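Local atomic coordinates of sulfate adenylyltransferase (PDB entry 4DNX), a protein that catalyses the reaction of sulfate with ATP to give adenosine 5'-phosphosulfate and diphosphate. Residues G57-A62 with R77-P82; A62-S67 with P82-L87; A240-A245 with A384-D389. One frame throughout, in Å; residues are numbered along the deposited sequence.

How the interactions relate
Interactions 1 and 2 are neighbours, their centres about 5 Å apart, and interaction 3 lies on the other side of the chain's centre, its own centre about 40 Å from theirs. The first two are buried contacts of the PUA-like domain. Both use helix 61-70, share Ala62 and Pro82, and fasten the same returning loop, interaction 1 through a long methionine and interaction 2 through an alanine, where the backbones come much closer, and a serine. Interaction 3, in the ATP-sulfurylase region, is a partly buried pairing of two helices through aliphatic side chains. All three meet mainly by apolar packing; several polar groups nearby bond within a segment or to residues outside the segments.

Interaction 1 of 3, residues G57-A62 with R77-P82; sequences GFMNLA and RFFPVP
Met59 makes every contact on its side, reaching from the turn before helix 61-70 to the loop 77-82 and showing how one long, flexible side chain can bridge two backbones: Met59 CA and Pro82 CA, the nearest such pair, are 7.0 Å apart. Its CG stands anti to the carbonyl carbon (chi1 -67°) and the chain is extended beyond it, which carries sulfur and methyl straight across. Met59 CE settles 3.6 Å from Val81 O and 3.8 Å from Phe79 CD2, coming at the ring obliquely. The Phe79 ring is hemmed in: Pro80 CD covers one face, Val81 O lies in plane at its edge, and Phe52 and Tyr282 meet it in edge-to-face pairs. That end is tightly filled and buried. The looser side is at partly exposed Pro82, met through its backbone, with Met59 SD 3.8 Å from Pro82 CA and the ring atoms farther off. The flanking polar residues bond to other partners, Arg77 in a salt bridge with Asp75, and Asn60 OD1 accepting a hydrogen bond from Asp63 N as the N-cap of helix 61-70. The arrangement is thus a strand-to-helix turn with an asparagine N-cap, packed against the loop that follows the helix, within the PUA-like domain.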
ATOM      1  N   GLY A  57      10.315 -10.353 -18.081  1.00 14.40           N
ATOM      2  CA  GLY A  57      10.357  -9.114 -18.844  1.00 14.77           C
ATOM      3  C   GLY A  57       9.622  -9.215 -20.156  1.00 14.68           C
ATOM      4  O   GLY A  57       8.653  -9.950 -20.281  1.00 15.67           O
ATOM      5  N   PHE A  58      10.098  -8.476 -21.157  1.00 13.50           N
ATOM      6  CA  PHE A  58       9.364  -8.360 -22.420  1.00 14.08           C
ATOM      7  C   PHE A  58       9.782  -9.456 -23.370  1.00 14.20           C
ATOM      8  O   PHE A  58      10.946  -9.839 -23.400  1.00 14.49           O
ATOM      9  CB  PHE A  58       9.593  -6.985 -23.043  1.00 13.50           C
ATOM     10  CG  PHE A  58       8.941  -5.848 -22.269  1.00 14.25           C
ATOM     11  CD1 PHE A  58       7.555  -5.625 -22.352  1.00 13.25           C
ATOM     12  CD2 PHE A  58       9.702  -5.015 -21.458  1.00 14.19           C
ATOM     13  CE1 PHE A  58       6.962  -4.580 -21.644  1.00 14.34           C
ATOM     14  CE2 PHE A  58       9.124  -3.959 -20.745  1.00 14.51           C
ATOM     15  CZ  PHE A  58       7.736  -3.736 -20.828  1.00 13.47           C
ATOM     16  N   MET A  59       8.820  -9.928 -24.150  1.00 13.68           N
ATOM     17  CA  MET A  59       8.959 -11.097 -25.014  1.00 14.67           C
ATOM     18  C   MET A  59       9.645 -10.761 -26.311  1.00 15.11           C
ATOM     19  O   MET A  59       9.423  -9.694 -26.896  1.00 14.63           O
ATOM     20  CB  MET A  59       7.569 -11.651 -25.357  1.00 15.16           C
ATOM     21  CG  MET A  59       6.841 -12.220 -24.190  1.00 14.81           C
ATOM     22  SD  MET A  59       5.295 -12.966 -24.734  1.00 16.74           S
ATOM     23  CE  MET A  59       4.536 -13.298 -23.136  1.00 14.98           C
ATOM     24  N   ASN A  60      10.437 -11.720 -26.813  1.00 16.27           N
ATOM     25  CA  ASN A  60      10.854 -11.631 -28.224  1.00 17.50           C
ATOM     26  C   ASN A  60       9.690 -12.024 -29.163  1.00 17.56           C
ATOM     27  O   ASN A  60       8.601 -12.476 -28.686  1.00 16.32           O
ATOM     28  CB  ASN A  60      12.107 -12.471 -28.501  1.00 19.46           C
ATOM     29  CG  ASN A  60      11.897 -13.959 -28.256  1.00 22.53           C
ATOM     30  OD1 ASN A  60      10.784 -14.496 -28.360  1.00 22.41           O
ATOM     31  ND2 ASN A  60      12.995 -14.645 -27.985  1.00 24.17           N
ATOM     32  N   LEU A  61       9.893 -11.856 -30.464  1.00 18.31           N
ATOM     33  CA  LEU A  61       8.825 -12.105 -31.411  1.00 19.91           C
ATOM     34  C   LEU A  61       8.374 -13.570 -31.398  1.00 19.53           C
ATOM     35  O   LEU A  61       7.176 -13.849 -31.466  1.00 20.05           O
ATOM     36  CB  LEU A  61       9.298 -11.745 -32.822  1.00 23.13           C
ATOM     37  CG  LEU A  61       8.478 -10.704 -33.542  1.00 28.70           C
ATOM     38  CD1 LEU A  61       8.986 -10.543 -34.991  1.00 28.36           C
ATOM     39  CD2 LEU A  61       6.975 -11.018 -33.503  1.00 29.32           C
ATOM     40  N   ALA A  62       9.306 -14.517 -31.295  1.00 19.62           N
ATOM     41  CA  ALA A  62       8.881 -15.949 -31.238  1.00 19.15           C
ATOM     42  C   ALA A  62       7.960 -16.290 -30.033  1.00 18.64           C
ATOM     43  O   ALA A  62       6.962 -16.984 -30.185  1.00 19.21           O
ATOM     44  CB  ALA A  62      10.109 -16.883 -31.262  1.00 20.27           C
ATOM     45  N   ARG A  77       6.069 -22.637 -21.245  1.00 20.89           N
ATOM     46  CA  ARG A  77       5.341 -21.988 -20.114  1.00 21.78           C
ATOM     47  C   ARG A  77       3.985 -21.415 -20.576  1.00 20.97           C
ATOM     48  O   ARG A  77       3.906 -20.823 -21.651  1.00 20.13           O
ATOM     49  CB  ARG A  77       6.166 -20.838 -19.481  1.00 22.99           C
ATOM     50  CG  ARG A  77       7.346 -21.279 -18.612  1.00 29.47           C
ATOM     51  CD  ARG A  77       8.219 -20.082 -18.160  1.00 29.91           C
ATOM     52  NE  ARG A  77       8.905 -19.501 -19.317  1.00 32.81           N
ATOM     53  CZ  ARG A  77       9.473 -18.295 -19.357  1.00 34.77           C
ATOM     54  NH1 ARG A  77       9.461 -17.499 -18.302  1.00 38.44           N
ATOM     55  NH2 ARG A  77      10.060 -17.888 -20.474  1.00 39.34           N
ATOM     56  N   PHE A  78       2.931 -21.586 -19.775  1.00 19.97           N
ATOM     57  CA  PHE A  78       1.644 -20.973 -20.057  1.00 19.06           C
ATOM     58  C   PHE A  78       1.682 -19.447 -19.799  1.00 18.22           C
ATOM     59  O   PHE A  78       2.067 -18.985 -18.712  1.00 18.68           O
ATOM     60  CB  PHE A  78       0.573 -21.621 -19.179  1.00 19.40           C
ATOM     61  CG  PHE A  78      -0.777 -21.002 -19.318  1.00 20.30           C
ATOM     62  CD1 PHE A  78      -1.489 -21.089 -20.530  1.00 21.38           C
ATOM     63  CD2 PHE A  78      -1.365 -20.327 -18.232  1.00 20.38           C
ATOM     64  CE1 PHE A  78      -2.778 -20.477 -20.657  1.00 22.49           C
ATOM     65  CE2 PHE A  78      -2.637 -19.739 -18.373  1.00 20.48           C
ATOM     66  CZ  PHE A  78      -3.325 -19.812 -19.578  1.00 21.08           C
ATOM     67  N   PHE A  79       1.259 -18.676 -20.803  1.00 17.77           N
ATOM     68  CA  PHE A  79       0.975 -17.252 -20.641  1.00 17.23           C
ATOM     69  C   PHE A  79       0.038 -16.734 -21.752  1.00 17.32           C
ATOM     70  O   PHE A  79       0.329 -16.889 -22.935  1.00 18.37           O
ATOM     71  CB  PHE A  79       2.238 -16.406 -20.525  1.00 16.68           C
ATOM     72  CG  PHE A  79       1.963 -15.050 -19.929  1.00 16.11           C
ATOM     73  CD1 PHE A  79       1.859 -14.885 -18.528  1.00 13.82           C
ATOM     74  CD2 PHE A  79       1.671 -13.950 -20.760  1.00 15.20           C
ATOM     75  CE1 PHE A  79       1.549 -13.673 -17.965  1.00 14.80           C
ATOM     76  CE2 PHE A  79       1.340 -12.704 -20.206  1.00 14.23           C
ATOM     77  CZ  PHE A  79       1.296 -12.546 -18.779  1.00 14.38           C
ATOM     78  N   PRO A  80      -1.099 -16.143 -21.376  1.00 18.28           N
ATOM     79  CA  PRO A  80      -2.185 -15.968 -22.339  1.00 19.29           C
ATOM     80  C   PRO A  80      -2.133 -14.830 -23.334  1.00 18.13           C
ATOM     81  O   PRO A  80      -2.882 -14.891 -24.302  1.00 19.94           O
ATOM     82  CB  PRO A  80      -3.442 -15.826 -21.455  1.00 21.72           C
ATOM     83  CG  PRO A  80      -2.980 -15.392 -20.163  1.00 19.48           C
ATOM     84  CD  PRO A  80      -1.526 -15.825 -19.993  1.00 19.84           C
ATOM     85  N   VAL A  81      -1.326 -13.802 -23.112  1.00 16.48           N
ATOM     86  CA  VAL A  81      -1.190 -12.700 -24.094  1.00 17.41           C
ATOM     87  C   VAL A  81       0.272 -12.291 -24.273  1.00 16.98           C
ATOM     88  O   VAL A  81       1.081 -12.424 -23.377  1.00 18.58           O
ATOM     89  CB  VAL A  81      -2.027 -11.425 -23.696  1.00 18.43           C
ATOM     90  CG1 VAL A  81      -3.514 -11.792 -23.516  1.00 19.50           C
ATOM     91  CG2 VAL A  81      -1.439 -10.756 -22.459  1.00 19.76           C
ATOM     92  N   PRO A  82       0.616 -11.745 -25.431  1.00 16.62           N
ATOM     93  CA  PRO A  82       1.989 -11.322 -25.630  1.00 17.14           C
ATOM     94  C   PRO A  82       2.277 -10.177 -24.686  1.00 17.63           C
ATOM     95  O   PRO A  82       1.373  -9.411 -24.390  1.00 17.86           O
ATOM     96  CB  PRO A  82       2.019 -10.806 -27.084  1.00 17.56           C
ATOM     97  CG  PRO A  82       0.742 -11.155 -27.725  1.00 18.94           C
ATOM     98  CD  PRO A  82      -0.192 -11.731 -26.663  1.00 17.86           C
TER

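Interaction 2 of 3, residues A62-S67 with P82-L87; sequences ADALSS and PLLCLL
Ala64 meets two residues at once with a single methyl group, an instance of how a small side chain lets a loop lie close against a helix: the CA atoms of Ala64 and Pro82 are only 4.6 Å apart. The pyrrolidine ring of Pro82 can be followed round from its base. Pro82 CB rests 3.9 Å from Ala64 CB, methylene against methyl. The next atom, Pro82 CG, faces backbone instead and lies 3.9 Å from Ala64 O, and Pro82 CD, where the ring closes on nitrogen, is 4.1 Å from Ser67 OG. The ring therefore spans one helical turn, from Ala64 to Ser67, two residues on the same face of helix 61-70. This helix belongs to the PUA-like domain, and the loop that runs alongside it continues into strand 86-87, which pairs antiparallel with strand 155-163; the contact seats the helix beside the approach to that sheet. Ser67 OG also comes within 3.5 Å of Pro82 N, but the tertiary amide nitrogen of proline carries no hydrogen. With OG anti to the backbone N (chi1 -173°), the hydroxyl is given instead to Phe79 O, tying the helix to the loop a little upstream. Leu84 meets the same Ala64 methyl from a direction roughly at right angles to Pro82. Leu84 CG stands opposite the carbonyl carbon (chi1 -75°), which brings the isobutyl end back toward the helix, with Leu84 CD2 3.7 Å from Ala64 CB. Met131 of helix 125-136 packs on Ala64 too, and Val135 of the same helix on Pro82.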
ATOM      1  N   ALA A  62       9.306 -14.517 -31.295  1.00 19.62           N
ATOM      2  CA  ALA A  62       8.881 -15.949 -31.238  1.00 19.15           C
ATOM      3  C   ALA A  62       7.960 -16.290 -30.033  1.00 18.64           C
ATOM      4  O   ALA A  62       6.962 -16.984 -30.185  1.00 19.21           O
ATOM      5  CB  ALA A  62      10.109 -16.883 -31.262  1.00 20.27           C
ATOM      6  N   ASP A  63       8.301 -15.796 -28.854  1.00 17.67           N
ATOM      7  CA  ASP A  63       7.431 -15.975 -27.697  1.00 17.49           C
ATOM      8  C   ASP A  63       6.091 -15.243 -27.861  1.00 17.26           C
ATOM      9  O   ASP A  63       5.035 -15.752 -27.440  1.00 17.24           O
ATOM     10  CB  ASP A  63       8.127 -15.488 -26.407  1.00 18.64           C
ATOM     11  CG  ASP A  63       9.184 -16.465 -25.908  1.00 22.97           C
ATOM     12  OD1 ASP A  63       9.005 -17.683 -26.130  1.00 23.62           O
ATOM     13  OD2 ASP A  63      10.186 -16.024 -25.290  1.00 24.58           O
ATOM     14  N   ALA A  64       6.132 -14.024 -28.412  1.00 16.98           N
ATOM     15  CA  ALA A  64       4.887 -13.280 -28.650  1.00 15.96           C
ATOM     16  C   ALA A  64       3.958 -14.008 -29.630  1.00 16.36           C
ATOM     17  O   ALA A  64       2.717 -14.078 -29.402  1.00 16.09           O
ATOM     18  CB  ALA A  64       5.169 -11.833 -29.096  1.00 15.77           C
ATOM     19  N   LEU A  65       4.542 -14.573 -30.701  1.00 16.15           N
ATOM     20  CA  LEU A  65       3.736 -15.334 -31.705  1.00 18.01           C
ATOM     21  C   LEU A  65       3.157 -16.589 -31.068  1.00 18.50           C
ATOM     22  O   LEU A  65       1.986 -16.914 -31.266  1.00 18.24           O
ATOM     23  CB  LEU A  65       4.581 -15.651 -32.940  1.00 18.75           C
ATOM     24  CG  LEU A  65       4.873 -14.396 -33.749  1.00 19.00           C
ATOM     25  CD1 LEU A  65       6.176 -14.682 -34.529  1.00 19.98           C
ATOM     26  CD2 LEU A  65       3.712 -14.072 -34.694  1.00 20.75           C
ATOM     27  N   SER A  66       3.959 -17.224 -30.216  1.00 18.81           N
ATOM     28  CA  SER A  66       3.502 -18.452 -29.562  1.00 19.18           C
ATOM     29  C   SER A  66       2.394 -18.130 -28.526  1.00 17.91           C
ATOM     30  O   SER A  66       1.377 -18.819 -28.476  1.00 19.06           O
ATOM     31  CB  SER A  66       4.671 -19.181 -28.907  1.00 19.64           C
ATOM     32  OG  SER A  66       4.245 -20.474 -28.456  1.00 19.84           O
ATOM     33  N   SER A  67       2.574 -17.056 -27.758  1.00 16.98           N
ATOM     34  CA  SER A  67       1.553 -16.631 -26.758  1.00 16.95           C
ATOM     35  C   SER A  67       0.208 -16.277 -27.456  1.00 17.10           C
ATOM     36  O   SER A  67      -0.898 -16.731 -27.046  1.00 16.66           O
ATOM     37  CB  SER A  67       2.093 -15.419 -25.968  1.00 18.51           C
ATOM     38  OG  SER A  67       1.163 -15.147 -24.936  1.00 22.25           O
ATOM     39  N   PRO A  82       0.616 -11.745 -25.431  1.00 16.62           N
ATOM     40  CA  PRO A  82       1.989 -11.322 -25.630  1.00 17.14           C
ATOM     41  C   PRO A  82       2.277 -10.177 -24.686  1.00 17.63           C
ATOM     42  O   PRO A  82       1.373  -9.411 -24.390  1.00 17.86           O
ATOM     43  CB  PRO A  82       2.019 -10.806 -27.084  1.00 17.56           C
ATOM     44  CG  PRO A  82       0.742 -11.155 -27.725  1.00 18.94           C
ATOM     45  CD  PRO A  82      -0.192 -11.731 -26.663  1.00 17.86           C
ATOM     46  N   LEU A  83       3.514 -10.087 -24.181  1.00 16.06           N
ATOM     47  CA  LEU A  83       3.952  -8.931 -23.425  1.00 15.62           C
ATOM     48  C   LEU A  83       5.038  -8.269 -24.237  1.00 16.21           C
ATOM     49  O   LEU A  83       6.190  -8.700 -24.195  1.00 16.68           O
ATOM     50  CB  LEU A  83       4.558  -9.347 -22.081  1.00 16.69           C
ATOM     51  CG  LEU A  83       3.623  -9.870 -20.996  1.00 18.41           C
ATOM     52  CD1 LEU A  83       4.469 -10.077 -19.695  1.00 17.92           C
ATOM     53  CD2 LEU A  83       2.424  -8.936 -20.750  1.00 16.94           C
ATOM     54  N   LEU A  84       4.666  -7.239 -24.991  1.00 16.02           N
ATOM     55  CA  LEU A  84       5.611  -6.627 -25.931  1.00 15.20           C
ATOM     56  C   LEU A  84       5.990  -5.212 -25.511  1.00 15.53           C
ATOM     57  O   LEU A  84       5.206  -4.470 -24.880  1.00 15.00           O
ATOM     58  CB  LEU A  84       5.007  -6.605 -27.339  1.00 17.04           C
ATOM     59  CG  LEU A  84       4.976  -7.955 -28.084  1.00 18.67           C
ATOM     60  CD1 LEU A  84       4.066  -7.872 -29.275  1.00 21.11           C
ATOM     61  CD2 LEU A  84       6.414  -8.346 -28.548  1.00 19.50           C
ATOM     62  N   CYS A  85       7.222  -4.838 -25.851  1.00 14.35           N
ATOM     63  CA  CYS A  85       7.654  -3.426 -25.766  1.00 13.79           C
ATOM     64  C   CYS A  85       7.959  -2.977 -27.182  1.00 14.52           C
ATOM     65  O   CYS A  85       9.068  -3.193 -27.712  1.00 16.63           O
ATOM     66  CB  CYS A  85       8.921  -3.287 -24.897  1.00 14.23           C
ATOM     67  SG  CYS A  85       9.391  -1.552 -24.748  1.00 17.41           S
ATOM     68  N   LEU A  86       6.942  -2.383 -27.804  1.00 14.05           N
ATOM     69  CA  LEU A  86       7.041  -1.933 -29.196  1.00 14.79           C
ATOM     70  C   LEU A  86       7.341  -0.448 -29.216  1.00 14.70           C
ATOM     71  O   LEU A  86       6.782   0.305 -28.429  1.00 15.00           O
ATOM     72  CB  LEU A  86       5.718  -2.196 -29.914  1.00 14.63           C
ATOM     73  CG  LEU A  86       5.417  -3.666 -30.248  1.00 16.54           C
ATOM     74  CD1 LEU A  86       3.980  -3.830 -30.731  1.00 18.17           C
ATOM     75  CD2 LEU A  86       6.365  -4.090 -31.348  1.00 18.00           C
ATOM     76  N   LEU A  87       8.196  -0.040 -30.149  1.00 15.03           N
ATOM     77  CA  LEU A  87       8.696   1.347 -30.265  1.00 15.48           C
ATOM     78  C   LEU A  87       8.661   1.734 -31.750  1.00 15.90           C
ATOM     79  O   LEU A  87       8.798   0.881 -32.635  1.00 15.63           O
ATOM     80  CB  LEU A  87      10.130   1.414 -29.787  1.00 16.05           C
ATOM     81  CG  LEU A  87      10.436   0.989 -28.323  1.00 16.86           C
ATOM     82  CD1 LEU A  87      11.959   1.039 -28.185  1.00 19.01           C
ATOM     83  CD2 LEU A  87       9.740   1.915 -27.331  1.00 17.58           C
TER

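Interaction 3 of 3, residues A240-A245 with A384-D389; sequences APVRDA and AQILMD
Asp389 OD1 is gripped twice on the exposed flank of the helix whose Ile386 packs against Val242 and Ala245: Gln385 NE2 donates to it over 3.0 Å at 158°, and Arg392 forms a salt bridge with the same oxygen. The glutamine donor approaches from above the carboxylate plane, 42° out of it, whereas the oxygen lies in the plane of the Gln385 amide. This link joins residues one turn apart on the exposed side; the side facing helix 240-254 meets its partner through aliphatic groups and backbone oxygens. There, Val242 CG1, anti to the backbone N, reaches between two residues of the partner, lying 3.8 Å from Leu387 CD2 and 4.0 Å from Ile386 CG2. Val242 and Ile386 lie alongside one another, pointing opposite ways. Further along, Ile386 CD1 covers the backbone of Ala245, 3.7 Å from Ala245 O, and is 4.1 Å from Ala245 CB. Replacing Ile386 with an alanine would probably leave the Ala245 carbonyl and methyl without their aliphatic cover and open a gap beside Val242. The Ala245 oxygen is also hydrogen-bonded to Thr249. The two helical segments run nearly antiparallel, at 164°, with their axes 9.7 Å apart. Leu387 and Met388 also pack on Leu368 of helix 361-369; at the start of helix 240-254, Ala240 and Pro241 touch Pro18 and Asp17 of the second subunit. Behind that helix, Arg243 and Asp244 lean on strand 223-230 of the parallel five-stranded sheet of the Rossmann-like fold.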
ATOM      1  N   ALA A 240     -12.170   8.559  -7.747  1.00 21.80           N
ATOM      2  CA  ALA A 240     -11.653   7.541  -6.841  1.00 22.38           C
ATOM      3  C   ALA A 240     -12.058   7.684  -5.364  1.00 22.04           C
ATOM      4  O   ALA A 240     -12.481   6.667  -4.765  1.00 24.25           O
ATOM      5  CB  ALA A 240     -10.124   7.453  -6.974  1.00 22.49           C
ATOM      6  N   PRO A 241     -11.942   8.866  -4.749  1.00 23.01           N
ATOM      7  CA  PRO A 241     -12.317   8.970  -3.324  1.00 21.63           C
ATOM      8  C   PRO A 241     -13.781   8.594  -3.075  1.00 21.90           C
ATOM      9  O   PRO A 241     -14.112   7.978  -2.043  1.00 21.01           O
ATOM     10  CB  PRO A 241     -12.121  10.459  -3.004  1.00 23.88           C
ATOM     11  CG  PRO A 241     -11.191  10.946  -4.006  1.00 23.70           C
ATOM     12  CD  PRO A 241     -11.412  10.160  -5.241  1.00 23.90           C
ATOM     13  N   VAL A 242     -14.660   8.985  -3.998  1.00 19.11           N
ATOM     14  CA  VAL A 242     -16.088   8.748  -3.832  1.00 18.92           C
ATOM     15  C   VAL A 242     -16.335   7.250  -4.079  1.00 17.28           C
ATOM     16  O   VAL A 242     -17.093   6.610  -3.341  1.00 17.34           O
ATOM     17  CB  VAL A 242     -16.916   9.678  -4.789  1.00 19.43           C
ATOM     18  CG1 VAL A 242     -18.444   9.411  -4.668  1.00 21.18           C
ATOM     19  CG2 VAL A 242     -16.603  11.156  -4.481  1.00 21.76           C
ATOM     20  N   ARG A 243     -15.697   6.676  -5.106  1.00 16.81           N
ATOM     21  CA  ARG A 243     -15.847   5.257  -5.419  1.00 17.46           C
ATOM     22  C   ARG A 243     -15.394   4.425  -4.218  1.00 17.38           C
ATOM     23  O   ARG A 243     -16.092   3.488  -3.790  1.00 14.85           O
ATOM     24  CB  ARG A 243     -14.994   4.858  -6.654  1.00 19.55           C
ATOM     25  CG  ARG A 243     -15.350   3.469  -7.143  1.00 23.85           C
ATOM     26  CD  ARG A 243     -14.217   2.617  -7.687  1.00 31.72           C
ATOM     27  NE  ARG A 243     -12.852   3.071  -7.370  1.00 32.28           N
ATOM     28  CZ  ARG A 243     -11.913   3.235  -8.294  1.00 33.70           C
ATOM     29  NH1 ARG A 243     -12.217   3.009  -9.566  1.00 34.28           N
ATOM     30  NH2 ARG A 243     -10.681   3.630  -7.950  1.00 31.27           N
ATOM     31  N   ASP A 244     -14.240   4.814  -3.657  1.00 17.49           N
ATOM     32  CA  ASP A 244     -13.666   4.080  -2.518  1.00 19.70           C
ATOM     33  C   ASP A 244     -14.593   4.153  -1.314  1.00 17.39           C
ATOM     34  O   ASP A 244     -14.845   3.124  -0.678  1.00 18.35           O
ATOM     35  CB  ASP A 244     -12.311   4.695  -2.132  1.00 22.68           C
ATOM     36  CG  ASP A 244     -11.202   4.339  -3.106  1.00 31.19           C
ATOM     37  OD1 ASP A 244     -11.428   3.570  -4.076  1.00 28.88           O
ATOM     38  OD2 ASP A 244     -10.066   4.843  -2.875  1.00 38.00           O
ATOM     39  N   ALA A 245     -15.088   5.354  -0.989  1.00 15.94           N
ATOM     40  CA  ALA A 245     -16.013   5.502   0.149  1.00 15.97           C
ATOM     41  C   ALA A 245     -17.256   4.615  -0.031  1.00 16.47           C
ATOM     42  O   ALA A 245     -17.723   3.980   0.922  1.00 16.11           O
ATOM     43  CB  ALA A 245     -16.446   6.941   0.304  1.00 16.91           C
ATOM     44  N   ALA A 384     -26.059   5.030  -1.508  1.00 18.29           N
ATOM     45  CA  ALA A 384     -26.798   6.046  -2.259  1.00 19.75           C
ATOM     46  C   ALA A 384     -26.454   7.449  -1.757  1.00 21.73           C
ATOM     47  O   ALA A 384     -26.300   8.402  -2.567  1.00 21.34           O
ATOM     48  CB  ALA A 384     -28.306   5.792  -2.148  1.00 21.49           C
ATOM     49  N   GLN A 385     -26.395   7.626  -0.428  1.00 21.12           N
ATOM     50  CA  GLN A 385     -26.150   8.970   0.108  1.00 22.99           C
ATOM     51  C   GLN A 385     -24.776   9.520  -0.334  1.00 21.52           C
ATOM     52  O   GLN A 385     -24.665  10.711  -0.703  1.00 22.40           O
ATOM     53  CB  GLN A 385     -26.258   9.037   1.627  1.00 25.03           C
ATOM     54  CG  GLN A 385     -26.396  10.440   2.136  1.00 27.46           C
ATOM     55  CD  GLN A 385     -27.699  11.082   1.627  1.00 31.06           C
ATOM     56  OE1 GLN A 385     -28.788  10.511   1.782  1.00 32.87           O
ATOM     57  NE2 GLN A 385     -27.577  12.228   0.965  1.00 33.87           N
ATOM     58  N   ILE A 386     -23.769   8.664  -0.288  1.00 20.70           N
ATOM     59  CA  ILE A 386     -22.395   9.043  -0.683  1.00 20.55           C
ATOM     60  C   ILE A 386     -22.391   9.558  -2.139  1.00 21.03           C
ATOM     61  O   ILE A 386     -21.860  10.649  -2.434  1.00 21.70           O
ATOM     62  CB  ILE A 386     -21.425   7.898  -0.485  1.00 20.02           C
ATOM     63  CG1 ILE A 386     -21.107   7.758   1.009  1.00 20.20           C
ATOM     64  CG2 ILE A 386     -20.102   8.071  -1.340  1.00 21.13           C
ATOM     65  CD1 ILE A 386     -20.371   6.473   1.325  1.00 20.18           C
ATOM     66  N   LEU A 387     -23.041   8.797  -3.013  1.00 20.08           N
ATOM     67  CA  LEU A 387     -23.147   9.185  -4.434  1.00 20.70           C
ATOM     68  C   LEU A 387     -24.019  10.444  -4.639  1.00 21.41           C
ATOM     69  O   LEU A 387     -23.660  11.342  -5.423  1.00 21.75           O
ATOM     70  CB  LEU A 387     -23.628   8.000  -5.277  1.00 20.94           C
ATOM     71  CG  LEU A 387     -22.536   6.900  -5.296  1.00 23.09           C
ATOM     72  CD1 LEU A 387     -23.066   5.604  -5.835  1.00 23.31           C
ATOM     73  CD2 LEU A 387     -21.315   7.393  -6.118  1.00 25.36           C
ATOM     74  N   MET A 388     -25.148  10.549  -3.938  1.00 21.91           N
ATOM     75  CA  MET A 388     -26.019  11.727  -4.111  1.00 23.71           C
ATOM     76  C   MET A 388     -25.316  12.987  -3.659  1.00 24.83           C
ATOM     77  O   MET A 388     -25.485  14.052  -4.269  1.00 24.86           O
ATOM     78  CB  MET A 388     -27.339  11.568  -3.362  1.00 25.07           C
ATOM     79  CG  MET A 388     -28.229  10.621  -4.110  1.00 26.00           C
ATOM     80  SD  MET A 388     -29.861  10.471  -3.440  1.00 30.39           S
ATOM     81  CE  MET A 388     -29.441   9.579  -1.937  1.00 27.91           C
ATOM     82  N   ASP A 389     -24.505  12.853  -2.607  1.00 24.82           N
ATOM     83  CA  ASP A 389     -23.789  13.999  -2.052  1.00 27.40           C
ATOM     84  C   ASP A 389     -22.753  14.453  -3.059  1.00 26.60           C
ATOM     85  O   ASP A 389     -22.619  15.673  -3.279  1.00 28.51           O
ATOM     86  CB  ASP A 389     -23.126  13.663  -0.706  1.00 29.23           C
ATOM     87  CG  ASP A 389     -24.119  13.674   0.462  1.00 31.87           C
ATOM     88  OD1 ASP A 389     -25.309  13.984   0.272  1.00 32.40           O
ATOM     89  OD2 ASP A 389     -23.702  13.314   1.582  1.00 36.09           O
TER